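Local structure of acetyl-CoA acetyltransferase A (Ascaris suum, 6BJA) at residues A[286-291]-A[300-305]; A[164-169]-A[293-298]; A[115-120]-A[263-268]; A[55-60]-A[111-116]. The protein probably catalyses reversible acetyl transfer between acetyl-CoA molecules, as a member of the thiolase family with four chains in its assembly. One frame throughout, in Å; residues are numbered along the deposited sequence.

Interaction 1. Residues A[286-291]-A[300-305]; sequences AEAGVE and ALAVKQ
The CB methyl of Ala288 lies against the backbone and CB of Ala302, where helix 298-310 packs on strand 280-289. This is the helix-on-sheet packing of the thiolase fold, within the C-terminal thiolase domain. The axes of strand 286-289 and helix 300-305 come within 6.8 Å, and their directions differ by 139°. Two alanines at the centre allow this close approach: Ala288 CB is 3.6 Å from Ala302 N and 3.8 Å from Ala302 CB.

Leu301 covers the same methyl with CB, CG and CD2. Its CG, anti to the backbone N (chi1 -165°), lies 4.1 Å from Ala288 CB. CD2 goes on to meet Val290 CG1 at 3.8 Å, and the two side chains lie alongside, running in opposite senses. Val290 is also about 8 Å, side chain to side chain, from Cys383, a predicted active-site residue.

No hydrogen bond joins the two segments, so the contact is held by apolar packing. Glu287 points from the strand away from the helix. Its OE1 is hydrogen-bonded to Tyr113 OH of the second subunit. On another side of the helix, Val303 packs on Phe333 and Leu337 of helix 327-337.

At the start of segment 286-291, Gln305 offers only its aliphatic part. The chain bends at chi2 and its amide NE2 bonds to Gln309 OE1. Ala286 CB rests 4.1 Å from Gln305 CG and 3.4 Å from Ala302 O.

Interaction 2. Residues A[164-169]-A[293-298]; sequences LCAEKT and IDFTVA
Lys168 NZ forms a salt bridge to Asp294 OD1 at 2.8 Å, using the syn lone pair of that oxygen. The contact packs helix 162-172 against the 3-10 connection between strand 280-289 and helix 298-310 of the thiolase fold. It ties the N-terminal thiolase domain to the C-terminal one. Lys168 NZ has a second carboxylate partner, Asp172 OD2. The lysine chain is extended up to CE and bends only at chi4 (-60°). Its CD lies beside Ile293, whose side chain crosses it at about a right angle.

Two waters bridge polar atoms of the two segments. Thr169 OG1 is their common partner. It donates to water 2 at 2.6 Å and accepts from water 1 at 2.7 Å. Water 2 in turn donates to Asp294 OD1 at 2.8 Å, giving that oxygen two donors. Water 1 donates to Ile293 O at 2.7 Å and accepts from Thr296 N at 3.1 Å, so it links the helix to the backbone of the turn.

The carbon side of Thr169 is packed as well: its CG2 meets Val297 CG1 and Thr296 CG2. Phe295 lies about 4 Å, side chain to side chain, from the predicted active-site residue Cys383. The ring meets helix 162-172 with its edge, placing CE1 3.8 Å from Cys165 CB.

Interaction 3. Residues A[115-120]-A[263-268]; sequences RIVVAL and CVLASG
Val118 and Val264 form a non-hydrogen-bonded pair of two antiparallel strands, their side chains set obliquely to each other. Strands 116-124 and 257-267 are neighbours in the mixed sheet of the thiolase fold. Val118 CG2, anti to the backbone N, is the branch that touches Val264 CG2, at 4.1 Å. It also lies 3.5 Å from Cys263 O. Ile116 and Ala266 are on the same face, with Ile116 CG1 4.3 Å from Ala266 CB. Helix 33-48 covers this face through Ala44 and Ser48, which touch Val264.

Val117, Ala119, Cys263 and Leu265 point to the other face. There Val117 CG2 meets Leu265 CB at 4.1 Å, again at a slant, and Leu265 CD1 reaches towards both Val117 CG2 and Ala119 CB.

Five backbone hydrogen bonds hold the strands together. Val117 pairs with Leu265 and Ala119 with Cys263, each in both directions. The fifth runs from Ser267 N to Arg115 O at 2.9 Å, where strand 257-267 gives way to helix 268-274. Ser267 is the N-cap of that helix. Its OG accepts a bond from Val270 N and lies 4.1 Å from Arg115 CG.

Interaction 4. Residues A[55-60]-A[111-116]; sequences IEETIV and VGYRRI
Tyr113 begins the contact, with CE2 3.8 Å from Glu57 OE2. It follows Gly112, whose positive phi ends helix 97-110 in a Schellman motif. The chain is here completing a beta-alpha-beta crossover from strand 87-92 to strand 116-124, and it returns beside strand 57-61, which lies between them. Tyr113 OH bonds to Glu287 OE1 of the second subunit, and its ring stacks edge-to-face with Tyr285 of that subunit.

Arg114 comes next. Its NE forms a salt bridge to Glu57 OE2 at 2.7 Å, almost straight at 178°. The oxygen lies in the guanidinium plane and uses its anti lone pair. The carboxylate and guanidinium planes are 83° apart. Tyr113 CE2 lies over one guanidinium face, towards the rim, and Glu56 O lies over the centre of the opposite face, 3.9 Å above the plane. Arg114 NH2 bonds to Gln87 OE1.

Arg115 contributes its backbone here. Its N-H points to Glu56 OE1 at 2.6 Å, on the syn side of the carboxylate and 20° out of its plane. The guanidinium leads away to Glu269 and Glu273. Ile116 N adds a weak bond of 3.3 Å to the same Glu56 OE1, and Ile116 O accepts from Glu56 N at 3.0 Å. Ile116 CG2 also meets Ile55 CD1 at 3.7 Å, the two side chains at about a right angle.

Both glutamates are thus used as acceptors. Glu56 OE1 receives two backbone N-H groups, which probably favours its charged form. Glu57 OE2 and Gln87 OE1 hold the Arg114 guanidinium from two points.

From the N terminus, 55-60 comes first, and interaction 4 closes its loop at 111-116. Interaction 3 opens on that same stretch, sharing Arg115 and Ile116, and closes at 263-268. Together they tie three neighbouring strands, 57-61, 116-124 and 257-267; the centres of the two contacts lie about 6 Å apart. Interaction 2 opens at 164-169, inside the loop of interaction 3, but closes beyond it at 293-298, so the two cross. It joins helix 162-172 to the connection after strand 280-289. Interaction 1 joins 286-291 to 300-305 and crosses interaction 2. These two touch, through Val290 and Phe295 among others. Interactions 1 and 4 reach the same sheet, and both touch the second subunit.

Interaction 1. Residues A[286-291]-A[300-305]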
loop_
_atom_site.group_PDB
_atom_site.type_symbol
_atom_site.label_atom_id
_atom_site.label_comp_id
_atom_site.label_asym_id
_atom_site.label_seq_id
_atom_site.Cartn_x
_atom_site.Cartn_y
_atom_site.Cartn_z
ATOM N N ALA A 286 -10.372 31.627 -27.317
ATOM C CA ALA A 286 -11.547 31.853 -26.496
ATOM C C ALA A 286 -11.677 30.727 -25.497
ATOM O O ALA A 286 -11.187 29.608 -25.723
ATOM C CB ALA A 286 -12.779 31.949 -27.354
ATOM N N GLU A 287 -12.362 31.018 -24.392
ATOM C CA GLU A 287 -12.573 30.049 -23.341
ATOM C C GLU A 287 -14.018 30.169 -22.893
ATOM O O GLU A 287 -14.547 31.273 -22.830
ATOM C CB GLU A 287 -11.627 30.300 -22.171
ATOM C CG GLU A 287 -10.139 30.279 -22.556
ATOM C CD GLU A 287 -9.217 30.766 -21.442
ATOM O OE1 GLU A 287 -9.340 31.937 -21.031
ATOM O OE2 GLU A 287 -8.349 29.991 -21.001
ATOM N N ALA A 288 -14.640 29.036 -22.613
ATOM C CA ALA A 288 -16.024 28.996 -22.165
ATOM C C ALA A 288 -16.183 28.078 -20.972
ATOM O O ALA A 288 -15.352 27.199 -20.716
ATOM C CB ALA A 288 -16.921 28.538 -23.289
ATOM N N GLY A 289 -17.245 28.296 -20.214
ATOM C CA GLY A 289 -17.550 27.405 -19.122
ATOM C C GLY A 289 -19.042 27.215 -18.919
ATOM O O GLY A 289 -19.827 28.155 -19.059
ATOM N N VAL A 290 -19.398 25.991 -18.547
ATOM C CA VAL A 290 -20.779 25.602 -18.277
ATOM C C VAL A 290 -20.839 24.715 -17.030
ATOM O O VAL A 290 -19.830 24.495 -16.352
ATOM C CB VAL A 290 -21.376 24.851 -19.489
ATOM C CG1 VAL A 290 -21.356 25.723 -20.736
ATOM C CG2 VAL A 290 -20.605 23.595 -19.733
ATOM N N GLU A 291 -22.020 24.210 -16.697
ATOM C CA GLU A 291 -22.147 23.229 -15.626
ATOM C C GLU A 291 -21.219 22.039 -15.857
ATOM O O GLU A 291 -21.100 21.562 -16.985
ATOM C CB GLU A 291 -23.593 22.731 -15.534
ATOM C CG GLU A 291 -24.568 23.790 -15.059
ATOM C CD GLU A 291 -24.467 24.063 -13.572
ATOM O OE1 GLU A 291 -23.990 23.191 -12.819
ATOM O OE2 GLU A 291 -24.880 25.156 -13.156
ATOM N N ALA A 300 -18.511 24.150 -28.362
ATOM C CA ALA A 300 -19.210 24.956 -29.341
ATOM C C ALA A 300 -19.439 26.358 -28.791
ATOM O O ALA A 300 -19.439 27.324 -29.552
ATOM C CB ALA A 300 -20.546 24.315 -29.728
ATOM N N LEU A 301 -19.605 26.477 -27.475
ATOM C CA LEU A 301 -19.771 27.789 -26.857
ATOM C C LEU A 301 -18.496 28.615 -26.992
ATOM O O LEU A 301 -18.538 29.797 -27.332
ATOM C CB LEU A 301 -20.169 27.644 -25.386
ATOM C CG LEU A 301 -20.713 28.896 -24.717
ATOM C CD1 LEU A 301 -21.997 29.374 -25.409
ATOM C CD2 LEU A 301 -20.976 28.584 -23.242
ATOM N N ALA A 302 -17.352 27.975 -26.782
ATOM C CA ALA A 302 -16.089 28.675 -26.934
ATOM C C ALA A 302 -15.895 29.118 -28.379
ATOM O O ALA A 302 -15.419 30.220 -28.640
ATOM C CB ALA A 302 -14.944 27.791 -26.483
ATOM N N VAL A 303 -16.261 28.254 -29.322
ATOM C CA VAL A 303 -16.100 28.571 -30.741
ATOM C C VAL A 303 -17.026 29.721 -31.167
ATOM O O VAL A 303 -16.618 30.584 -31.936
ATOM C CB VAL A 303 -16.358 27.328 -31.607
ATOM C CG1 VAL A 303 -16.532 27.702 -33.093
ATOM C CG2 VAL A 303 -15.236 26.339 -31.416
ATOM N N LYS A 304 -18.253 29.752 -30.655
ATOM C CA LYS A 304 -19.159 30.851 -30.993
ATOM C C LYS A 304 -18.527 32.189 -30.595
ATOM O O LYS A 304 -18.535 33.141 -31.371
ATOM C CB LYS A 304 -20.522 30.654 -30.319
ATOM C CG LYS A 304 -21.321 29.566 -30.983
ATOM C CD LYS A 304 -22.628 29.277 -30.257
ATOM C CE LYS A 304 -23.291 28.068 -30.855
ATOM N NZ LYS A 304 -23.467 28.254 -32.322
ATOM N N GLN A 305 -17.911 32.223 -29.418
ATOM C CA GLN A 305 -17.215 33.409 -28.930
ATOM C C GLN A 305 -16.012 33.724 -29.809
ATOM O O GLN A 305 -15.809 34.854 -30.227
ATOM C CB GLN A 305 -16.777 33.203 -27.483
ATOM C CG GLN A 305 -16.036 34.377 -26.862
ATOM C CD GLN A 305 -16.821 35.672 -26.931
ATOM O OE1 GLN A 305 -18.016 35.708 -26.628
ATOM N NE2 GLN A 305 -16.153 36.745 -27.341
#

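Interaction 2. Residues A[164-169]-A[293-298]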
loop_
_atom_site.group_PDB
_atom_site.type_symbol
_atom_site.label_atom_id
_atom_site.label_comp_id
_atom_site.label_asym_id
_atom_site.label_seq_id
_atom_site.Cartn_x
_atom_site.Cartn_y
_atom_site.Cartn_z
ATOM N N LEU A 164 -20.271 9.216 -17.633
ATOM C CA LEU A 164 -21.651 9.268 -17.172
ATOM C C LEU A 164 -22.232 10.645 -17.414
ATOM O O LEU A 164 -23.372 10.775 -17.831
ATOM C CB LEU A 164 -21.757 8.912 -15.689
ATOM C CG LEU A 164 -23.184 8.873 -15.136
ATOM C CD1 LEU A 164 -24.100 7.951 -15.953
ATOM C CD2 LEU A 164 -23.146 8.425 -13.694
ATOM N N CYS A 165 -21.458 11.684 -17.125
ATOM C CA CYS A 165 -21.860 13.045 -17.436
ATOM C C CYS A 165 -22.201 13.203 -18.918
ATOM O O CYS A 165 -23.176 13.840 -19.288
ATOM C CB CYS A 165 -20.754 14.027 -17.068
ATOM S SG CYS A 165 -20.405 14.127 -15.265
ATOM N N ALA A 166 -21.376 12.633 -19.771
ATOM C CA ALA A 166 -21.563 12.821 -21.204
ATOM C C ALA A 166 -22.872 12.192 -21.702
ATOM O O ALA A 166 -23.395 12.593 -22.748
ATOM C CB ALA A 166 -20.368 12.265 -21.953
ATOM N N GLU A 167 -23.373 11.191 -20.985
ATOM C CA GLU A 167 -24.669 10.600 -21.322
ATOM C C GLU A 167 -25.778 11.638 -21.273
ATOM O O GLU A 167 -26.769 11.527 -22.005
ATOM C CB GLU A 167 -25.027 9.440 -20.392
ATOM C CG GLU A 167 -24.211 8.170 -20.551
ATOM C CD GLU A 167 -24.603 7.319 -21.764
ATOM O OE1 GLU A 167 -25.410 7.784 -22.608
ATOM O OE2 GLU A 167 -24.085 6.193 -21.847
ATOM N N LYS A 168 -25.649 12.656 -20.424
ATOM C CA LYS A 168 -26.652 13.714 -20.405
ATOM C C LYS A 168 -26.712 14.429 -21.762
ATOM O O LYS A 168 -27.799 14.725 -22.293
ATOM C CB LYS A 168 -26.374 14.726 -19.273
ATOM C CG LYS A 168 -27.358 15.904 -19.284
ATOM C CD LYS A 168 -27.152 16.843 -18.131
ATOM C CE LYS A 168 -28.205 17.952 -18.135
ATOM N NZ LYS A 168 -28.191 18.793 -19.364
ATOM N N THR A 169 -25.550 14.662 -22.354
ATOM C CA THR A 169 -25.456 15.384 -23.613
ATOM C C THR A 169 -26.010 14.486 -24.718
ATOM O O THR A 169 -26.684 14.958 -25.629
ATOM C CB THR A 169 -24.008 15.820 -23.888
ATOM O OG1 THR A 169 -23.582 16.653 -22.786
ATOM C CG2 THR A 169 -23.905 16.585 -25.215
ATOM N N ILE A 293 -21.596 18.884 -15.480
ATOM C CA ILE A 293 -22.211 17.742 -16.141
ATOM C C ILE A 293 -22.317 17.980 -17.649
ATOM O O ILE A 293 -22.341 17.023 -18.424
ATOM C CB ILE A 293 -23.601 17.438 -15.526
ATOM C CG1 ILE A 293 -24.063 16.043 -15.963
ATOM C CG2 ILE A 293 -24.603 18.505 -15.886
ATOM C CD1 ILE A 293 -25.209 15.494 -15.117
ATOM N N ASP A 294 -22.387 19.246 -18.051
ATOM C CA ASP A 294 -22.589 19.622 -19.458
ATOM C C ASP A 294 -21.283 19.932 -20.199
ATOM O O ASP A 294 -21.294 20.604 -21.227
ATOM C CB ASP A 294 -23.496 20.862 -19.538
ATOM C CG ASP A 294 -24.934 20.574 -19.114
ATOM O OD1 ASP A 294 -25.474 19.528 -19.533
ATOM O OD2 ASP A 294 -25.528 21.400 -18.354
ATOM N N PHE A 295 -20.160 19.492 -19.649
ATOM C CA PHE A 295 -18.845 19.834 -20.218
ATOM C C PHE A 295 -18.740 19.545 -21.720
ATOM O O PHE A 295 -18.062 20.265 -22.434
ATOM C CB PHE A 295 -17.722 19.104 -19.468
ATOM C CG PHE A 295 -17.590 17.656 -19.802
ATOM C CD1 PHE A 295 -18.537 16.743 -19.382
ATOM C CD2 PHE A 295 -16.499 17.201 -20.520
ATOM C CE1 PHE A 295 -18.427 15.405 -19.694
ATOM C CE2 PHE A 295 -16.374 15.872 -20.819
ATOM C CZ PHE A 295 -17.335 14.966 -20.422
ATOM N N THR A 296 -19.461 18.536 -22.193
ATOM C CA THR A 296 -19.387 18.135 -23.580
ATOM C C THR A 296 -19.853 19.240 -24.542
ATOM O O THR A 296 -19.426 19.243 -25.684
ATOM C CB THR A 296 -20.227 16.847 -23.806
ATOM O OG1 THR A 296 -19.719 15.779 -22.990
ATOM C CG2 THR A 296 -20.165 16.380 -25.252
ATOM N N VAL A 297 -20.736 20.155 -24.116
ATOM C CA VAL A 297 -21.198 21.214 -25.020
ATOM C C VAL A 297 -20.446 22.538 -24.881
ATOM O O VAL A 297 -20.707 23.484 -25.629
ATOM C CB VAL A 297 -22.719 21.485 -24.857
ATOM C CG1 VAL A 297 -23.488 20.178 -25.048
ATOM C CG2 VAL A 297 -23.031 22.143 -23.533
ATOM N N ALA A 298 -19.472 22.604 -23.976
ATOM C CA ALA A 298 -18.668 23.822 -23.854
ATOM C C ALA A 298 -17.845 24.182 -25.111
ATOM O O ALA A 298 -17.640 25.363 -25.403
ATOM C CB ALA A 298 -17.730 23.711 -22.640
HETATM O O HOH W 1 -21.513 16.565 -21.006
HETATM O O HOH W 2 -25.240 18.554 -22.112
#

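Interaction 3. Residues A[115-120]-A[263-268]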
loop_
_atom_site.group_PDB
_atom_site.type_symbol
_atom_site.label_atom_id
_atom_site.label_comp_id
_atom_site.label_asym_id
_atom_site.label_seq_id
_atom_site.Cartn_x
_atom_site.Cartn_y
_atom_site.Cartn_z
ATOM N N ARG A 115 9.293 36.983 -25.981
ATOM C CA ARG A 115 9.429 36.944 -27.433
ATOM C C ARG A 115 9.324 35.525 -27.972
ATOM O O ARG A 115 8.862 35.324 -29.083
ATOM C CB ARG A 115 10.772 37.534 -27.861
ATOM C CG ARG A 115 10.853 39.056 -27.794
ATOM C CD ARG A 115 12.316 39.517 -27.741
ATOM N NE ARG A 115 13.065 39.307 -28.982
ATOM C CZ ARG A 115 13.129 40.185 -29.981
ATOM N NH1 ARG A 115 13.835 39.911 -31.062
ATOM N NH2 ARG A 115 12.471 41.334 -29.912
ATOM N N ILE A 116 9.815 34.561 -27.197
ATOM C CA ILE A 116 9.950 33.174 -27.650
ATOM C C ILE A 116 9.637 32.229 -26.500
ATOM O O ILE A 116 10.259 32.305 -25.459
ATOM C CB ILE A 116 11.370 32.867 -28.158
ATOM C CG1 ILE A 116 11.757 33.824 -29.288
ATOM C CG2 ILE A 116 11.449 31.419 -28.639
ATOM C CD1 ILE A 116 13.247 33.814 -29.597
ATOM N N VAL A 117 8.672 31.329 -26.678
ATOM C CA VAL A 117 8.398 30.354 -25.638
ATOM C C VAL A 117 8.120 28.991 -26.242
ATOM O O VAL A 117 7.817 28.886 -27.438
ATOM C CB VAL A 117 7.192 30.748 -24.759
ATOM C CG1 VAL A 117 7.341 32.175 -24.186
ATOM C CG2 VAL A 117 5.939 30.638 -25.513
ATOM N N VAL A 118 8.243 27.954 -25.421
ATOM C CA VAL A 118 7.783 26.635 -25.825
ATOM C C VAL A 118 6.598 26.239 -24.939
ATOM O O VAL A 118 6.647 26.367 -23.707
ATOM C CB VAL A 118 8.923 25.577 -25.781
ATOM C CG1 VAL A 118 9.437 25.285 -24.369
ATOM C CG2 VAL A 118 8.441 24.290 -26.493
ATOM N N ALA A 119 5.510 25.830 -25.592
ATOM C CA ALA A 119 4.293 25.407 -24.921
ATOM C C ALA A 119 4.032 23.959 -25.310
ATOM O O ALA A 119 4.054 23.617 -26.497
ATOM C CB ALA A 119 3.149 26.293 -25.325
ATOM N N LEU A 120 3.785 23.104 -24.330
ATOM C CA LEU A 120 3.606 21.695 -24.600
ATOM C C LEU A 120 2.703 21.013 -23.585
ATOM O O LEU A 120 2.304 21.599 -22.577
ATOM C CB LEU A 120 4.978 21.004 -24.625
ATOM C CG LEU A 120 5.763 21.006 -23.322
ATOM C CD1 LEU A 120 6.300 19.637 -23.021
ATOM C CD2 LEU A 120 6.858 22.055 -23.365
ATOM N N CYS A 263 4.764 22.968 -29.206
ATOM C CA CYS A 263 4.936 24.024 -30.201
ATOM C C CYS A 263 5.890 25.079 -29.692
ATOM O O CYS A 263 5.841 25.443 -28.514
ATOM C CB CYS A 263 3.632 24.734 -30.524
ATOM S SG CYS A 263 2.299 23.736 -31.158
ATOM N N VAL A 264 6.742 25.598 -30.572
ATOM C CA VAL A 264 7.497 26.809 -30.247
ATOM C C VAL A 264 6.727 28.001 -30.797
ATOM O O VAL A 264 6.346 28.007 -31.963
ATOM C CB VAL A 264 8.924 26.761 -30.822
ATOM C CG1 VAL A 264 9.625 28.105 -30.708
ATOM C CG2 VAL A 264 9.713 25.714 -30.111
ATOM N N LEU A 265 6.523 29.013 -29.950
ATOM C CA LEU A 265 5.831 30.229 -30.337
ATOM C C LEU A 265 6.829 31.379 -30.349
ATOM O O LEU A 265 7.727 31.429 -29.510
ATOM C CB LEU A 265 4.685 30.542 -29.365
ATOM C CG LEU A 265 3.721 29.395 -29.063
ATOM C CD1 LEU A 265 2.734 29.789 -27.976
ATOM C CD2 LEU A 265 2.968 28.976 -30.289
ATOM N N ALA A 266 6.678 32.290 -31.300
ATOM C CA ALA A 266 7.545 33.466 -31.350
ATOM C C ALA A 266 6.783 34.713 -31.819
ATOM O O ALA A 266 5.803 34.625 -32.561
ATOM C CB ALA A 266 8.752 33.201 -32.263
ATOM N N SER A 267 7.255 35.883 -31.373
ATOM C CA SER A 267 6.627 37.135 -31.750
ATOM C C SER A 267 6.941 37.511 -33.195
ATOM O O SER A 267 7.905 37.018 -33.782
ATOM C CB SER A 267 7.089 38.258 -30.813
ATOM O OG SER A 267 8.417 38.631 -31.125
ATOM N N GLY A 268 6.125 38.394 -33.762
ATOM C CA GLY A 268 6.385 38.936 -35.082
ATOM C C GLY A 268 7.757 39.584 -35.170
ATOM O O GLY A 268 8.422 39.483 -36.207
#

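Interaction 4. Residues A[55-60]-A[111-116]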
loop_
_atom_site.group_PDB
_atom_site.type_symbol
_atom_site.label_atom_id
_atom_site.label_comp_id
_atom_site.label_asym_id
_atom_site.label_seq_id
_atom_site.Cartn_x
_atom_site.Cartn_y
_atom_site.Cartn_z
ATOM N N ILE A 55 14.972 30.150 -25.993
ATOM C CA ILE A 55 13.673 29.841 -25.397
ATOM C C ILE A 55 13.572 30.490 -24.022
ATOM O O ILE A 55 14.383 30.193 -23.146
ATOM C CB ILE A 55 13.464 28.327 -25.258
ATOM C CG1 ILE A 55 13.706 27.596 -26.587
ATOM C CG2 ILE A 55 12.055 28.053 -24.707
ATOM C CD1 ILE A 55 12.828 28.052 -27.748
ATOM N N GLU A 56 12.577 31.360 -23.834
ATOM C CA GLU A 56 12.493 32.204 -22.630
ATOM C C GLU A 56 11.629 31.617 -21.515
ATOM O O GLU A 56 11.808 31.943 -20.330
ATOM C CB GLU A 56 11.962 33.595 -22.996
ATOM C CG GLU A 56 12.932 34.360 -23.893
ATOM C CD GLU A 56 12.336 35.575 -24.594
ATOM O OE1 GLU A 56 11.132 35.830 -24.487
ATOM O OE2 GLU A 56 13.100 36.293 -25.273
ATOM N N GLU A 57 10.670 30.786 -21.907
ATOM C CA GLU A 57 9.751 30.106 -20.993
ATOM C C GLU A 57 9.380 28.737 -21.506
ATOM O O GLU A 57 9.258 28.554 -22.713
ATOM C CB GLU A 57 8.422 30.846 -20.818
ATOM C CG GLU A 57 8.460 32.090 -20.063
ATOM C CD GLU A 57 7.062 32.514 -19.587
ATOM O OE1 GLU A 57 6.148 31.649 -19.438
ATOM O OE2 GLU A 57 6.890 33.724 -19.363
ATOM N N THR A 58 9.138 27.818 -20.573
ATOM C CA THR A 58 8.646 26.475 -20.866
ATOM C C THR A 58 7.364 26.260 -20.097
ATOM O O THR A 58 7.382 26.330 -18.868
ATOM C CB THR A 58 9.673 25.449 -20.472
ATOM O OG1 THR A 58 10.887 25.737 -21.188
ATOM C CG2 THR A 58 9.215 24.034 -20.804
ATOM N N ILE A 59 6.261 26.045 -20.809
ATOM C CA ILE A 59 4.941 25.960 -20.179
ATOM C C ILE A 59 4.372 24.595 -20.520
ATOM O O ILE A 59 4.183 24.295 -21.690
ATOM C CB ILE A 59 3.969 27.050 -20.677
ATOM C CG1 ILE A 59 4.608 28.430 -20.600
ATOM C CG2 ILE A 59 2.651 26.992 -19.891
ATOM C CD1 ILE A 59 3.874 29.498 -21.339
ATOM N N VAL A 60 4.089 23.787 -19.504
ATOM C CA VAL A 60 3.732 22.388 -19.709
ATOM C C VAL A 60 2.413 21.998 -19.092
ATOM O O VAL A 60 2.226 22.113 -17.880
ATOM C CB VAL A 60 4.786 21.439 -19.119
ATOM C CG1 VAL A 60 4.415 19.986 -19.450
ATOM C CG2 VAL A 60 6.175 21.772 -19.645
ATOM N N VAL A 111 1.511 40.453 -24.632
ATOM C CA VAL A 111 1.638 41.516 -23.647
ATOM C C VAL A 111 3.049 42.116 -23.677
ATOM O O VAL A 111 3.324 43.100 -22.978
ATOM C CB VAL A 111 1.285 40.992 -22.235
ATOM C CG1 VAL A 111 2.439 40.225 -21.607
ATOM C CG2 VAL A 111 0.837 42.128 -21.324
ATOM N N GLY A 112 3.935 41.517 -24.472
ATOM C CA GLY A 112 5.286 42.030 -24.680
ATOM C C GLY A 112 6.310 41.563 -23.655
ATOM O O GLY A 112 7.459 42.007 -23.665
ATOM N N TYR A 113 5.902 40.668 -22.761
ATOM C CA TYR A 113 6.788 40.153 -21.724
ATOM C C TYR A 113 7.817 39.199 -22.298
ATOM O O TYR A 113 8.994 39.241 -21.928
ATOM C CB TYR A 113 5.984 39.446 -20.654
ATOM C CG TYR A 113 6.771 38.938 -19.483
ATOM C CD1 TYR A 113 7.671 39.761 -18.810
ATOM C CD2 TYR A 113 6.569 37.662 -18.987
ATOM C CE1 TYR A 113 8.358 39.309 -17.721
ATOM C CE2 TYR A 113 7.249 37.202 -17.898
ATOM C CZ TYR A 113 8.155 38.034 -17.265
ATOM O OH TYR A 113 8.841 37.582 -16.175
ATOM N N ARG A 114 7.352 38.337 -23.199
ATOM C CA ARG A 114 8.216 37.348 -23.862
ATOM C C ARG A 114 8.227 37.504 -25.371
ATOM O O ARG A 114 7.284 38.037 -25.969
ATOM C CB ARG A 114 7.755 35.923 -23.549
ATOM C CG ARG A 114 7.713 35.561 -22.109
ATOM C CD ARG A 114 9.035 35.762 -21.420
ATOM N NE ARG A 114 9.035 35.170 -20.092
ATOM C CZ ARG A 114 10.032 35.268 -19.227
ATOM N NH1 ARG A 114 11.140 35.928 -19.562
ATOM N NH2 ARG A 114 9.950 34.696 -18.039
ATOM N N ARG A 115 9.293 36.983 -25.981
ATOM C CA ARG A 115 9.429 36.944 -27.433
ATOM C C ARG A 115 9.324 35.525 -27.972
ATOM O O ARG A 115 8.862 35.324 -29.083
ATOM C CB ARG A 115 10.772 37.534 -27.861
ATOM C CG ARG A 115 10.853 39.056 -27.794
ATOM C CD ARG A 115 12.316 39.517 -27.741
ATOM N NE ARG A 115 13.065 39.307 -28.982
ATOM C CZ ARG A 115 13.129 40.185 -29.981
ATOM N NH1 ARG A 115 13.835 39.911 -31.062
ATOM N NH2 ARG A 115 12.471 41.334 -29.912
ATOM N N ILE A 116 9.815 34.561 -27.197
ATOM C CA ILE A 116 9.950 33.174 -27.650
ATOM C C ILE A 116 9.637 32.229 -26.500
ATOM O O ILE A 116 10.259 32.305 -25.459
ATOM C CB ILE A 116 11.370 32.867 -28.158
ATOM C CG1 ILE A 116 11.757 33.824 -29.288
ATOM C CG2 ILE A 116 11.449 31.419 -28.639
ATOM C CD1 ILE A 116 13.247 33.814 -29.597
#